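Local coordinates for protein thiosulfate sulfurtransferase RDL2, mitochondrial (Saccharomyces cerevisiae, PDB 6K6R) that catalyses the transfer of sulfane sulfur from thiosulfate to cyanide, releasing thiocyanate and sulfite, in mitochondria, at residues 33-38 with 135-140; 85-88 with 94-97; 114-119 with 125-130. One frame throughout, in Å; residues are numbered along the deposited sequence.

The three contacts illustrate how a rhodanese domain changes its packing chemistry with depth. Contact 3 is the core one: helix 111-121 lies against strand 127-129, and a buried carboxylate meets a hydroxyl. Contacts 1 and 2 are only partly buried, lie on opposite sides of the chain's centre with their own centres about 28 Å apart, and have no hydrogen bond across them. Contact 1 joins the first and last helices through an aromatic pair; contact 2 folds a loop back on helix 84-91 through a lysine stem and a phenylalanine ring. Contacts 1 and 3 touch, sharing Tyr130 packing and a probable Tyr33 N to Ile129 O hydrogen bond of 2.8 Å.

Contact 1. Residues 33-38 with 135-140; sequences YTFDQV and TEWLAK
Phe35 and Trp137 carry this contact, an example of two helices joined by rings rather than by polar bonds. Their side chains meet at about a right angle, yet the Phe35 ring and the six-membered ring of Trp137 are inclined at only 42°, with centroids 4.9 Å apart, which is neither a stack nor an edge-to-face pair. Phe35 CE1 lies 3.5 Å from Trp137 CE3. With its CG anti to the backbone N (chi1 176°), Phe35 points toward helix 134-139, and its CZ comes within 3.4 Å of Lys140 O. Val38, one turn further on, adds its CG1 branch at 3.6 Å from Trp137 CZ3, so two residues of one helix, Phe35 and Val38, meet the six-membered ring of the indole.

Outward the contact loosens. The exposed side chain of Lys140, just past the end of helix 134-139, touches Phe35 mainly through CB, set over a face of the ring 4.2 Å from the centroid as a CH-pi contact; the chain then leads away and bends at chi4.

The polar atom of the indole, NE1, is hydrogen-bonded to Tyr63 OH. Thr34 occupies the N-cap position of helix 35-43, which follows edge strand 31-32, and Tyr130, just beyond strand 127-129, packs against both Phe35 and Val38. The contact thus brings the first and last helices together beside the edge of the parallel sheet.

Contact 2. Residues 85-88 with 94-97; sequences KEFH and AKPP
Phe87 and Lys95 form the first shell: the aliphatic stem of the lysine is laid over one face of the phenylalanine ring. Phe87 has its CG anti to the backbone N (chi1 -168°), which directs the ring toward the loop. Lys95 CB stands 4.0 Å from the ring centroid and 29° off its normal, a CH-pi contact, and the two side chains cross at about a right angle. The backbone joins in, for Lys95 CA comes within 3.5 Å of Phe87 CD1, while Lys95 CD passes Phe87 CD2 at 4.0 Å. Beyond the lysine, the CD methylene of Pro96 reaches the far end of the ring, 4.1 Å from Phe87 CZ. One aromatic group is therefore touched by three successive residues of the loop, Ala94 through its carbonyl oxygen, Lys95 and Pro96.

His88 marks the outer limit of the contact. Its CD2 lies 3.6 Å from Ala94 N and its ring is set obliquely to that backbone, a looser meeting on the more exposed side.

In the second shell Phe91, one turn later, meets the Phe87 ring with planes at about 45°, and Ile71 and Leu82 pack on it as well. Lys95 NZ hydrogen-bonds to the carbonyl oxygens of Leu80 and Leu82. These bonds tie down NZ and are consistent with the stem being held across the ring; the two carbonyls would probably favour a protonated amine.

Pro96 O accepts a hydrogen bond from Tyr124 OH, and Pro96 packs on Leu80. This is a helix-to-strand connection of the alpha/beta rhodanese fold, folded back on the helix it leaves: the loop lies between helix 84-91 and the link from helix 111-121 to strand 127-129, just before it enters strand 101-104.

Contact 3. Residues 114-119 with 125-130; sequences TAEELA and ENTGIY
Segment 114-119 of helix 111-121 runs almost antiparallel (175°) to strand 127-129, approaching it most closely through Glu116 and Thr127. They are the second half of a beta-alpha-beta crossover in the rhodanese fold: strand 101-104 leads through the loop bearing Cys106, present here as S-mercaptocysteine and predicted to be the persulfide intermediate, into helix 111-121, and the chain returns as strand 127-129, parallel to and beside the first strand.

The principle at work is that a buried carboxylate needs partners of its own. Glu116 bends at chi2 (-85°), turning its acid group toward Thr127, and the two side chains meet at about a right angle. Thr127 OG1 sits between the backbone N and the carbonyl carbon (chi1 68°), from where it gives a hydrogen bond to Glu116 OE2. The same OE2 forms a salt bridge with Arg120 NE, one helical turn on, and that charge would be expected to favour the ionised acid.

Apolar packing completes the interface. Phe104 of strand 101-104 touches Glu116 and Ala119, and Pro30 lies against Glu116, Thr127 and Ile129. Ile129 CG2 rests 4.2 Å from Glu116 CG. The hydroxyl bond is modelled with Thr127 OG1 only 2.5 Å from Glu116 OE2, an exact length that is doubtful at this resolution.

Contact 1. Residues 33-38 with 135-140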
ATOM      1  N   TYR A  33      -6.458   8.872   4.568  1.00 34.57           N
ATOM      2  CA  TYR A  33      -5.291   9.368   5.283  1.00 28.25           C
ATOM      3  C   TYR A  33      -4.748  10.618   4.604  1.00 33.94           C
ATOM      4  O   TYR A  33      -4.871  10.789   3.389  1.00 35.06           O
ATOM      5  CB  TYR A  33      -4.194   8.301   5.356  1.00 24.91           C
ATOM      6  CG  TYR A  33      -4.463   7.205   6.363  1.00 36.91           C
ATOM      7  CD1 TYR A  33      -5.392   6.207   6.101  1.00 26.13           C
ATOM      8  CD2 TYR A  33      -3.785   7.168   7.574  1.00 31.34           C
ATOM      9  CE1 TYR A  33      -5.641   5.203   7.018  1.00 30.70           C
ATOM     10  CE2 TYR A  33      -4.027   6.168   8.498  1.00 20.52           C
ATOM     11  CZ  TYR A  33      -4.954   5.190   8.215  1.00 33.74           C
ATOM     12  OH  TYR A  33      -5.197   4.193   9.132  1.00 43.91           O
ATOM     13  N   THR A  34      -4.137  11.490   5.401  1.00 29.41           N
ATOM     14  CA  THR A  34      -3.559  12.728   4.907  1.00 26.76           C
ATOM     15  C   THR A  34      -2.038  12.608   4.852  1.00 25.14           C
ATOM     16  O   THR A  34      -1.454  11.591   5.232  1.00 30.79           O
ATOM     17  CB  THR A  34      -3.984  13.908   5.782  1.00 21.90           C
ATOM     18  OG1 THR A  34      -3.542  13.688   7.127  1.00 30.40           O
ATOM     19  CG2 THR A  34      -5.497  14.060   5.770  1.00 21.35           C
ATOM     20  N   PHE A  35      -1.392  13.670   4.368  1.00 22.84           N
ATOM     21  CA  PHE A  35       0.066  13.680   4.280  1.00 22.88           C
ATOM     22  C   PHE A  35       0.701  13.491   5.652  1.00 33.02           C
ATOM     23  O   PHE A  35       1.629  12.690   5.815  1.00 32.15           O
ATOM     24  CB  PHE A  35       0.540  14.986   3.637  1.00 34.04           C
ATOM     25  CG  PHE A  35       2.036  15.131   3.579  1.00 32.07           C
ATOM     26  CD1 PHE A  35       2.750  14.654   2.492  1.00 36.56           C
ATOM     27  CD2 PHE A  35       2.728  15.758   4.604  1.00 36.09           C
ATOM     28  CE1 PHE A  35       4.126  14.789   2.434  1.00 36.11           C
ATOM     29  CE2 PHE A  35       4.103  15.894   4.553  1.00 41.51           C
ATOM     30  CZ  PHE A  35       4.802  15.410   3.466  1.00 41.20           C
ATOM     31  N   ASP A  36       0.207  14.221   6.656  1.00 39.61           N
ATOM     32  CA  ASP A  36       0.793  14.145   7.989  1.00 34.05           C
ATOM     33  C   ASP A  36       0.599  12.765   8.607  1.00 29.71           C
ATOM     34  O   ASP A  36       1.504  12.242   9.267  1.00 33.84           O
ATOM     35  CB  ASP A  36       0.194  15.225   8.888  1.00 41.98           C
ATOM     36  CG  ASP A  36       0.853  16.575   8.696  1.00 47.38           C
ATOM     37  OD1 ASP A  36       2.033  16.609   8.286  1.00 44.24           O
ATOM     38  OD2 ASP A  36       0.191  17.603   8.950  1.00 62.58           O
ATOM     39  N   GLN A  37      -0.575  12.161   8.407  1.00 30.39           N
ATOM     40  CA  GLN A  37      -0.811  10.822   8.937  1.00 30.09           C
ATOM     41  C   GLN A  37       0.098   9.793   8.280  1.00 31.13           C
ATOM     42  O   GLN A  37       0.516   8.828   8.931  1.00 30.87           O
ATOM     43  CB  GLN A  37      -2.277  10.432   8.747  1.00 26.15           C
ATOM     44  CG  GLN A  37      -3.254  11.312   9.504  1.00 26.05           C
ATOM     45  CD  GLN A  37      -4.694  11.033   9.126  1.00 32.22           C
ATOM     46  OE1 GLN A  37      -5.129  11.344   8.018  1.00 38.80           O
ATOM     47  NE2 GLN A  37      -5.443  10.440  10.049  1.00 45.40           N
ATOM     48  N   VAL A  38       0.414   9.979   6.998  1.00 32.20           N
ATOM     49  CA  VAL A  38       1.351   9.088   6.325  1.00 29.81           C
ATOM     50  C   VAL A  38       2.783   9.407   6.736  1.00 27.47           C
ATOM     51  O   VAL A  38       3.607   8.503   6.910  1.00 30.20           O
ATOM     52  CB  VAL A  38       1.157   9.174   4.800  1.00 32.51           C
ATOM     53  CG1 VAL A  38       2.171   8.308   4.085  1.00 26.78           C
ATOM     54  CG2 VAL A  38      -0.253   8.751   4.423  1.00 30.65           C
ATOM     55  N   THR A 135       4.115  11.682  -6.640  1.00 27.77           N
ATOM     56  CA  THR A 135       4.550  13.007  -7.071  1.00 27.10           C
ATOM     57  C   THR A 135       4.036  14.088  -6.128  1.00 29.91           C
ATOM     58  O   THR A 135       4.781  15.000  -5.750  1.00 39.69           O
ATOM     59  CB  THR A 135       4.078  13.275  -8.501  1.00 24.46           C
ATOM     60  OG1 THR A 135       4.646  12.301  -9.386  1.00 31.74           O
ATOM     61  CG2 THR A 135       4.495  14.666  -8.952  1.00 21.94           C
ATOM     62  N   GLU A 136       2.762  13.998  -5.735  1.00 28.83           N
ATOM     63  CA  GLU A 136       2.210  14.937  -4.762  1.00 35.19           C
ATOM     64  C   GLU A 136       2.908  14.808  -3.416  1.00 35.21           C
ATOM     65  O   GLU A 136       3.177  15.812  -2.746  1.00 35.58           O
ATOM     66  CB  GLU A 136       0.707  14.704  -4.610  1.00 29.39           C
ATOM     67  CG  GLU A 136      -0.054  15.870  -4.001  1.00 31.50           C
ATOM     68  CD  GLU A 136      -1.509  15.536  -3.725  1.00 47.43           C
ATOM     69  OE1 GLU A 136      -2.187  15.021  -4.640  1.00 55.02           O
ATOM     70  OE2 GLU A 136      -1.976  15.792  -2.595  1.00 46.38           O
ATOM     71  N   TRP A 137       3.206  13.574  -3.003  1.00 33.75           N
ATOM     72  CA  TRP A 137       3.901  13.346  -1.740  1.00 23.14           C
ATOM     73  C   TRP A 137       5.294  13.966  -1.762  1.00 31.10           C
ATOM     74  O   TRP A 137       5.689  14.667  -0.823  1.00 34.09           O
ATOM     75  CB  TRP A 137       3.968  11.843  -1.463  1.00 24.10           C
ATOM     76  CG  TRP A 137       5.082  11.405  -0.558  1.00 28.09           C
ATOM     77  CD1 TRP A 137       6.361  11.091  -0.921  1.00 30.77           C
ATOM     78  CD2 TRP A 137       5.006  11.201   0.859  1.00 32.61           C
ATOM     79  NE1 TRP A 137       7.088  10.719   0.184  1.00 32.41           N
ATOM     80  CE2 TRP A 137       6.279  10.777   1.289  1.00 33.39           C
ATOM     81  CE3 TRP A 137       3.987  11.342   1.806  1.00 28.52           C
ATOM     82  CZ2 TRP A 137       6.560  10.493   2.623  1.00 35.78           C
ATOM     83  CZ3 TRP A 137       4.268  11.059   3.131  1.00 29.98           C
ATOM     84  CH2 TRP A 137       5.544  10.641   3.527  1.00 37.08           C
ATOM     85  N   LEU A 138       6.051  13.720  -2.835  1.00 31.27           N
ATOM     86  CA  LEU A 138       7.391  14.287  -2.939  1.00 33.01           C
ATOM     87  C   LEU A 138       7.355  15.802  -3.094  1.00 32.67           C
ATOM     88  O   LEU A 138       8.285  16.489  -2.658  1.00 36.24           O
ATOM     89  CB  LEU A 138       8.139  13.654  -4.112  1.00 29.85           C
ATOM     90  CG  LEU A 138       8.494  12.173  -3.975  1.00 35.06           C
ATOM     91  CD1 LEU A 138       9.029  11.620  -5.286  1.00 35.30           C
ATOM     92  CD2 LEU A 138       9.501  11.974  -2.860  1.00 29.31           C
ATOM     93  N   ALA A 139       6.298  16.338  -3.710  1.00 31.18           N
ATOM     94  CA  ALA A 139       6.201  17.784  -3.872  1.00 30.65           C
ATOM     95  C   ALA A 139       6.013  18.489  -2.536  1.00 35.87           C
ATOM     96  O   ALA A 139       6.417  19.648  -2.385  1.00 34.14           O
ATOM     97  CB  ALA A 139       5.057  18.132  -4.825  1.00 20.53           C
ATOM     98  N   LYS A 140       5.411  17.812  -1.559  1.00 36.53           N
ATOM     99  CA  LYS A 140       5.183  18.373  -0.235  1.00 37.84           C
ATOM    100  C   LYS A 140       6.310  18.052   0.744  1.00 35.34           C
ATOM    101  O   LYS A 140       6.118  18.175   1.958  1.00 41.90           O
ATOM    102  CB  LYS A 140       3.844  17.883   0.320  1.00 28.84           C
ATOM    103  CG  LYS A 140       2.642  18.305  -0.512  1.00 37.46           C
ATOM    104  CD  LYS A 140       1.369  17.610  -0.054  1.00 42.58           C
ATOM    105  CE  LYS A 140       0.155  18.137  -0.805  1.00 42.10           C
ATOM    106  NZ  LYS A 140      -0.107  19.571  -0.503  1.00 51.61           N
TER

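Contact 2. Residues 85-88 with 94-97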
ATOM      1  N   LYS A  85       3.014 -19.216   0.903  1.00 49.77           N
ATOM      2  CA  LYS A  85       4.389 -19.506   0.513  1.00 43.91           C
ATOM      3  C   LYS A  85       4.727 -18.930  -0.858  1.00 47.73           C
ATOM      4  O   LYS A  85       5.827 -18.400  -1.053  1.00 56.59           O
ATOM      5  CB  LYS A  85       4.632 -21.012   0.528  1.00 54.18           C
ATOM      6  CG  LYS A  85       6.064 -21.392   0.258  1.00 73.76           C
ATOM      7  CD  LYS A  85       6.112 -22.578  -0.683  1.00 61.55           C
ATOM      8  CE  LYS A  85       5.611 -23.844  -0.005  1.00 72.25           C
ATOM      9  NZ  LYS A  85       5.257 -24.889  -1.010  1.00 71.36           N
ATOM     10  N   GLU A  86       3.808 -19.036  -1.818  1.00 38.20           N
ATOM     11  CA  GLU A  86       4.069 -18.480  -3.139  1.00 42.23           C
ATOM     12  C   GLU A  86       4.086 -16.956  -3.110  1.00 41.79           C
ATOM     13  O   GLU A  86       4.810 -16.333  -3.892  1.00 43.42           O
ATOM     14  CB  GLU A  86       3.035 -18.985  -4.149  1.00 33.38           C
ATOM     15  CG  GLU A  86       3.518 -18.893  -5.594  1.00 42.63           C
ATOM     16  CD  GLU A  86       2.382 -18.832  -6.600  1.00 57.19           C
ATOM     17  OE1 GLU A  86       2.532 -18.137  -7.631  1.00 40.67           O
ATOM     18  OE2 GLU A  86       1.343 -19.484  -6.366  1.00 46.77           O
ATOM     19  N   PHE A  87       3.297 -16.340  -2.224  1.00 37.74           N
ATOM     20  CA  PHE A  87       3.383 -14.893  -2.056  1.00 36.16           C
ATOM     21  C   PHE A  87       4.782 -14.483  -1.619  1.00 40.18           C
ATOM     22  O   PHE A  87       5.348 -13.517  -2.144  1.00 44.57           O
ATOM     23  CB  PHE A  87       2.342 -14.413  -1.042  1.00 33.07           C
ATOM     24  CG  PHE A  87       2.167 -12.914  -1.004  1.00 32.73           C
ATOM     25  CD1 PHE A  87       3.073 -12.109  -0.329  1.00 29.50           C
ATOM     26  CD2 PHE A  87       1.090 -12.312  -1.636  1.00 33.31           C
ATOM     27  CE1 PHE A  87       2.911 -10.738  -0.290  1.00 35.15           C
ATOM     28  CE2 PHE A  87       0.924 -10.938  -1.600  1.00 29.30           C
ATOM     29  CZ  PHE A  87       1.836 -10.152  -0.926  1.00 39.50           C
ATOM     30  N   HIS A  88       5.358 -15.211  -0.659  1.00 36.34           N
ATOM     31  CA  HIS A  88       6.703 -14.892  -0.196  1.00 47.23           C
ATOM     32  C   HIS A  88       7.747 -15.168  -1.268  1.00 46.21           C
ATOM     33  O   HIS A  88       8.764 -14.473  -1.330  1.00 49.66           O
ATOM     34  CB  HIS A  88       7.028 -15.679   1.071  1.00 58.71           C
ATOM     35  CG  HIS A  88       8.224 -15.164   1.807  1.00 55.87           C
ATOM     36  ND1 HIS A  88       9.514 -15.360   1.361  1.00 57.28           N
ATOM     37  CD2 HIS A  88       8.328 -14.448   2.952  1.00 56.29           C
ATOM     38  CE1 HIS A  88      10.360 -14.793   2.203  1.00 51.18           C
ATOM     39  NE2 HIS A  88       9.666 -14.233   3.176  1.00 63.65           N
ATOM     40  N   ALA A  94       6.604 -11.303   3.615  1.00 41.56           N
ATOM     41  CA  ALA A  94       5.505 -12.113   4.121  1.00 39.35           C
ATOM     42  C   ALA A  94       4.167 -11.593   3.612  1.00 35.09           C
ATOM     43  O   ALA A  94       3.942 -10.382   3.525  1.00 39.66           O
ATOM     44  CB  ALA A  94       5.514 -12.125   5.649  1.00 39.41           C
ATOM     45  N   LYS A  95       3.279 -12.518   3.269  1.00 31.90           N
ATOM     46  CA  LYS A  95       1.911 -12.153   2.939  1.00 32.71           C
ATOM     47  C   LYS A  95       1.252 -11.563   4.179  1.00 39.87           C
ATOM     48  O   LYS A  95       1.163 -12.251   5.208  1.00 40.38           O
ATOM     49  CB  LYS A  95       1.124 -13.361   2.438  1.00 24.26           C
ATOM     50  CG  LYS A  95      -0.372 -13.107   2.307  1.00 29.40           C
ATOM     51  CD  LYS A  95      -1.013 -14.032   1.284  1.00 25.58           C
ATOM     52  CE  LYS A  95      -2.421 -14.423   1.704  1.00 39.25           C
ATOM     53  NZ  LYS A  95      -3.345 -14.530   0.542  1.00 37.01           N
ATOM     54  N   PRO A  96       0.799 -10.314   4.138  1.00 38.39           N
ATOM     55  CA  PRO A  96       0.275  -9.666   5.345  1.00 32.51           C
ATOM     56  C   PRO A  96      -0.912 -10.425   5.906  1.00 36.09           C
ATOM     57  O   PRO A  96      -1.771 -10.902   5.149  1.00 39.11           O
ATOM     58  CB  PRO A  96      -0.139  -8.271   4.852  1.00 33.38           C
ATOM     59  CG  PRO A  96      -0.217  -8.380   3.361  1.00 33.61           C
ATOM     60  CD  PRO A  96       0.783  -9.417   2.971  1.00 29.22           C
ATOM     61  N   PRO A  97      -0.984 -10.578   7.227  1.00 41.34           N
ATOM     62  CA  PRO A  97      -2.180 -11.173   7.832  1.00 37.72           C
ATOM     63  C   PRO A  97      -3.410 -10.334   7.527  1.00 29.00           C
ATOM     64  O   PRO A  97      -3.329  -9.121   7.326  1.00 36.77           O
ATOM     65  CB  PRO A  97      -1.859 -11.176   9.333  1.00 37.44           C
ATOM     66  CG  PRO A  97      -0.368 -11.086   9.410  1.00 47.80           C
ATOM     67  CD  PRO A  97       0.059 -10.281   8.223  1.00 39.98           C
TER

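Contact 3. Residues 114-119 with 125-130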
ATOM      1  N   THR A 114      -8.496   0.376  -7.277  1.00 20.16           N
ATOM      2  CA  THR A 114      -8.695  -1.013  -7.676  1.00 19.21           C
ATOM      3  C   THR A 114      -7.996  -1.970  -6.719  1.00 14.50           C
ATOM      4  O   THR A 114      -8.520  -3.050  -6.420  1.00 21.24           O
ATOM      5  CB  THR A 114      -8.196  -1.227  -9.105  1.00 23.38           C
ATOM      6  OG1 THR A 114      -8.629  -0.141  -9.934  1.00 22.45           O
ATOM      7  CG2 THR A 114      -8.739  -2.526  -9.666  1.00 17.77           C
ATOM      8  N   ALA A 115      -6.814  -1.594  -6.227  1.00 13.03           N
ATOM      9  CA  ALA A 115      -6.079  -2.472  -5.321  1.00 15.92           C
ATOM     10  C   ALA A 115      -6.791  -2.615  -3.983  1.00 22.35           C
ATOM     11  O   ALA A 115      -6.837  -3.712  -3.413  1.00 22.17           O
ATOM     12  CB  ALA A 115      -4.658  -1.947  -5.119  1.00 16.38           C
ATOM     13  N   GLU A 116      -7.348  -1.519  -3.462  1.00 17.63           N
ATOM     14  CA  GLU A 116      -8.096  -1.594  -2.210  1.00 19.55           C
ATOM     15  C   GLU A 116      -9.329  -2.474  -2.363  1.00 25.61           C
ATOM     16  O   GLU A 116      -9.633  -3.290  -1.482  1.00 22.49           O
ATOM     17  CB  GLU A 116      -8.492  -0.190  -1.750  1.00 23.23           C
ATOM     18  CG  GLU A 116      -9.022  -0.125  -0.323  1.00 17.60           C
ATOM     19  CD  GLU A 116     -10.508  -0.422  -0.230  1.00 22.93           C
ATOM     20  OE1 GLU A 116     -11.226  -0.194  -1.227  1.00 17.33           O
ATOM     21  OE2 GLU A 116     -10.958  -0.887   0.839  1.00 25.44           O
ATOM     22  N   GLU A 117     -10.058  -2.318  -3.471  1.00 22.87           N
ATOM     23  CA  GLU A 117     -11.231  -3.152  -3.711  1.00 16.56           C
ATOM     24  C   GLU A 117     -10.843  -4.620  -3.832  1.00 26.25           C
ATOM     25  O   GLU A 117     -11.564  -5.504  -3.353  1.00 25.80           O
ATOM     26  CB  GLU A 117     -11.956  -2.682  -4.970  1.00 24.38           C
ATOM     27  CG  GLU A 117     -13.456  -2.910  -4.948  1.00 30.78           C
ATOM     28  CD  GLU A 117     -14.115  -2.552  -6.264  1.00 54.60           C
ATOM     29  OE1 GLU A 117     -13.503  -1.800  -7.052  1.00 56.49           O
ATOM     30  OE2 GLU A 117     -15.245  -3.023  -6.511  1.00 44.66           O
ATOM     31  N   LEU A 118      -9.704  -4.900  -4.469  1.00 25.64           N
ATOM     32  CA  LEU A 118      -9.239  -6.278  -4.571  1.00 24.84           C
ATOM     33  C   LEU A 118      -8.818  -6.818  -3.210  1.00 28.95           C
ATOM     34  O   LEU A 118      -9.028  -7.999  -2.913  1.00 25.35           O
ATOM     35  CB  LEU A 118      -8.087  -6.370  -5.572  1.00 20.32           C
ATOM     36  CG  LEU A 118      -8.495  -6.285  -7.044  1.00 19.76           C
ATOM     37  CD1 LEU A 118      -7.276  -6.109  -7.933  1.00 18.33           C
ATOM     38  CD2 LEU A 118      -9.287  -7.516  -7.451  1.00 18.84           C
ATOM     39  N   ALA A 119      -8.227  -5.965  -2.367  1.00 19.50           N
ATOM     40  CA  ALA A 119      -7.850  -6.398  -1.025  1.00 23.93           C
ATOM     41  C   ALA A 119      -9.071  -6.824  -0.221  1.00 26.95           C
ATOM     42  O   ALA A 119      -9.046  -7.855   0.462  1.00 32.78           O
ATOM     43  CB  ALA A 119      -7.095  -5.281  -0.304  1.00 17.84           C
ATOM     44  N   GLU A 125     -10.361  -6.690   5.235  1.00 32.49           N
ATOM     45  CA  GLU A 125     -11.469  -5.775   5.471  1.00 33.17           C
ATOM     46  C   GLU A 125     -11.071  -4.528   6.253  1.00 26.89           C
ATOM     47  O   GLU A 125     -11.907  -3.635   6.430  1.00 32.27           O
ATOM     48  CB  GLU A 125     -12.610  -6.496   6.201  1.00 36.68           C
ATOM     49  CG  GLU A 125     -12.812  -7.943   5.771  1.00 35.60           C
ATOM     50  CD  GLU A 125     -13.573  -8.073   4.461  1.00 57.72           C
ATOM     51  OE1 GLU A 125     -14.064  -7.047   3.941  1.00 70.64           O
ATOM     52  OE2 GLU A 125     -13.694  -9.206   3.956  1.00 60.97           O
ATOM     53  N   ASN A 126      -9.828  -4.442   6.718  1.00 25.44           N
ATOM     54  CA  ASN A 126      -9.295  -3.248   7.369  1.00 27.07           C
ATOM     55  C   ASN A 126      -8.346  -2.584   6.375  1.00 32.63           C
ATOM     56  O   ASN A 126      -7.211  -3.032   6.196  1.00 30.18           O
ATOM     57  CB  ASN A 126      -8.591  -3.606   8.675  1.00 31.67           C
ATOM     58  CG  ASN A 126      -8.342  -2.398   9.558  1.00 39.94           C
ATOM     59  OD1 ASN A 126      -8.779  -1.288   9.250  1.00 44.27           O
ATOM     60  ND2 ASN A 126      -7.634  -2.608  10.661  1.00 41.29           N
ATOM     61  N   THR A 127      -8.819  -1.529   5.713  1.00 23.39           N
ATOM     62  CA  THR A 127      -8.065  -0.884   4.648  1.00 27.55           C
ATOM     63  C   THR A 127      -8.091   0.630   4.814  1.00 23.47           C
ATOM     64  O   THR A 127      -8.952   1.194   5.492  1.00 24.62           O
ATOM     65  CB  THR A 127      -8.612  -1.243   3.254  1.00 16.46           C
ATOM     66  OG1 THR A 127      -9.909  -0.659   3.081  1.00 23.77           O
ATOM     67  CG2 THR A 127      -8.707  -2.752   3.072  1.00 17.23           C
ATOM     68  N   GLY A 128      -7.118   1.282   4.166  1.00 19.08           N
ATOM     69  CA  GLY A 128      -7.071   2.726   4.112  1.00 19.72           C
ATOM     70  C   GLY A 128      -6.544   3.183   2.765  1.00 22.59           C
ATOM     71  O   GLY A 128      -6.079   2.378   1.956  1.00 26.60           O
ATOM     72  N   ILE A 129      -6.625   4.492   2.534  1.00 19.46           N
ATOM     73  CA  ILE A 129      -6.189   5.083   1.272  1.00 23.64           C
ATOM     74  C   ILE A 129      -5.559   6.441   1.547  1.00 33.33           C
ATOM     75  O   ILE A 129      -6.128   7.264   2.270  1.00 32.99           O
ATOM     76  CB  ILE A 129      -7.350   5.232   0.267  1.00 27.95           C
ATOM     77  CG1 ILE A 129      -8.524   5.980   0.905  1.00 39.97           C
ATOM     78  CG2 ILE A 129      -7.792   3.871  -0.256  1.00 24.78           C
ATOM     79  CD1 ILE A 129      -9.435   6.655  -0.099  1.00 32.63           C
ATOM     80  N   TYR A 130      -4.380   6.673   0.967  1.00 30.12           N
ATOM     81  CA  TYR A 130      -3.793   8.002   0.925  1.00 23.30           C
ATOM     82  C   TYR A 130      -4.037   8.578  -0.461  1.00 32.88           C
ATOM     83  O   TYR A 130      -3.398   8.133  -1.426  1.00 30.71           O
ATOM     84  CB  TYR A 130      -2.297   7.957   1.231  1.00 22.57           C
ATOM     85  CG  TYR A 130      -1.582   9.262   0.956  1.00 32.58           C
ATOM     86  CD1 TYR A 130      -2.052  10.459   1.483  1.00 32.39           C
ATOM     87  CD2 TYR A 130      -0.439   9.299   0.166  1.00 33.22           C
ATOM     88  CE1 TYR A 130      -1.404  11.655   1.233  1.00 27.41           C
ATOM     89  CE2 TYR A 130       0.216  10.491  -0.090  1.00 28.20           C
ATOM     90  CZ  TYR A 130      -0.272  11.665   0.447  1.00 31.15           C
ATOM     91  OH  TYR A 130       0.375  12.855   0.196  1.00 32.40           O
TER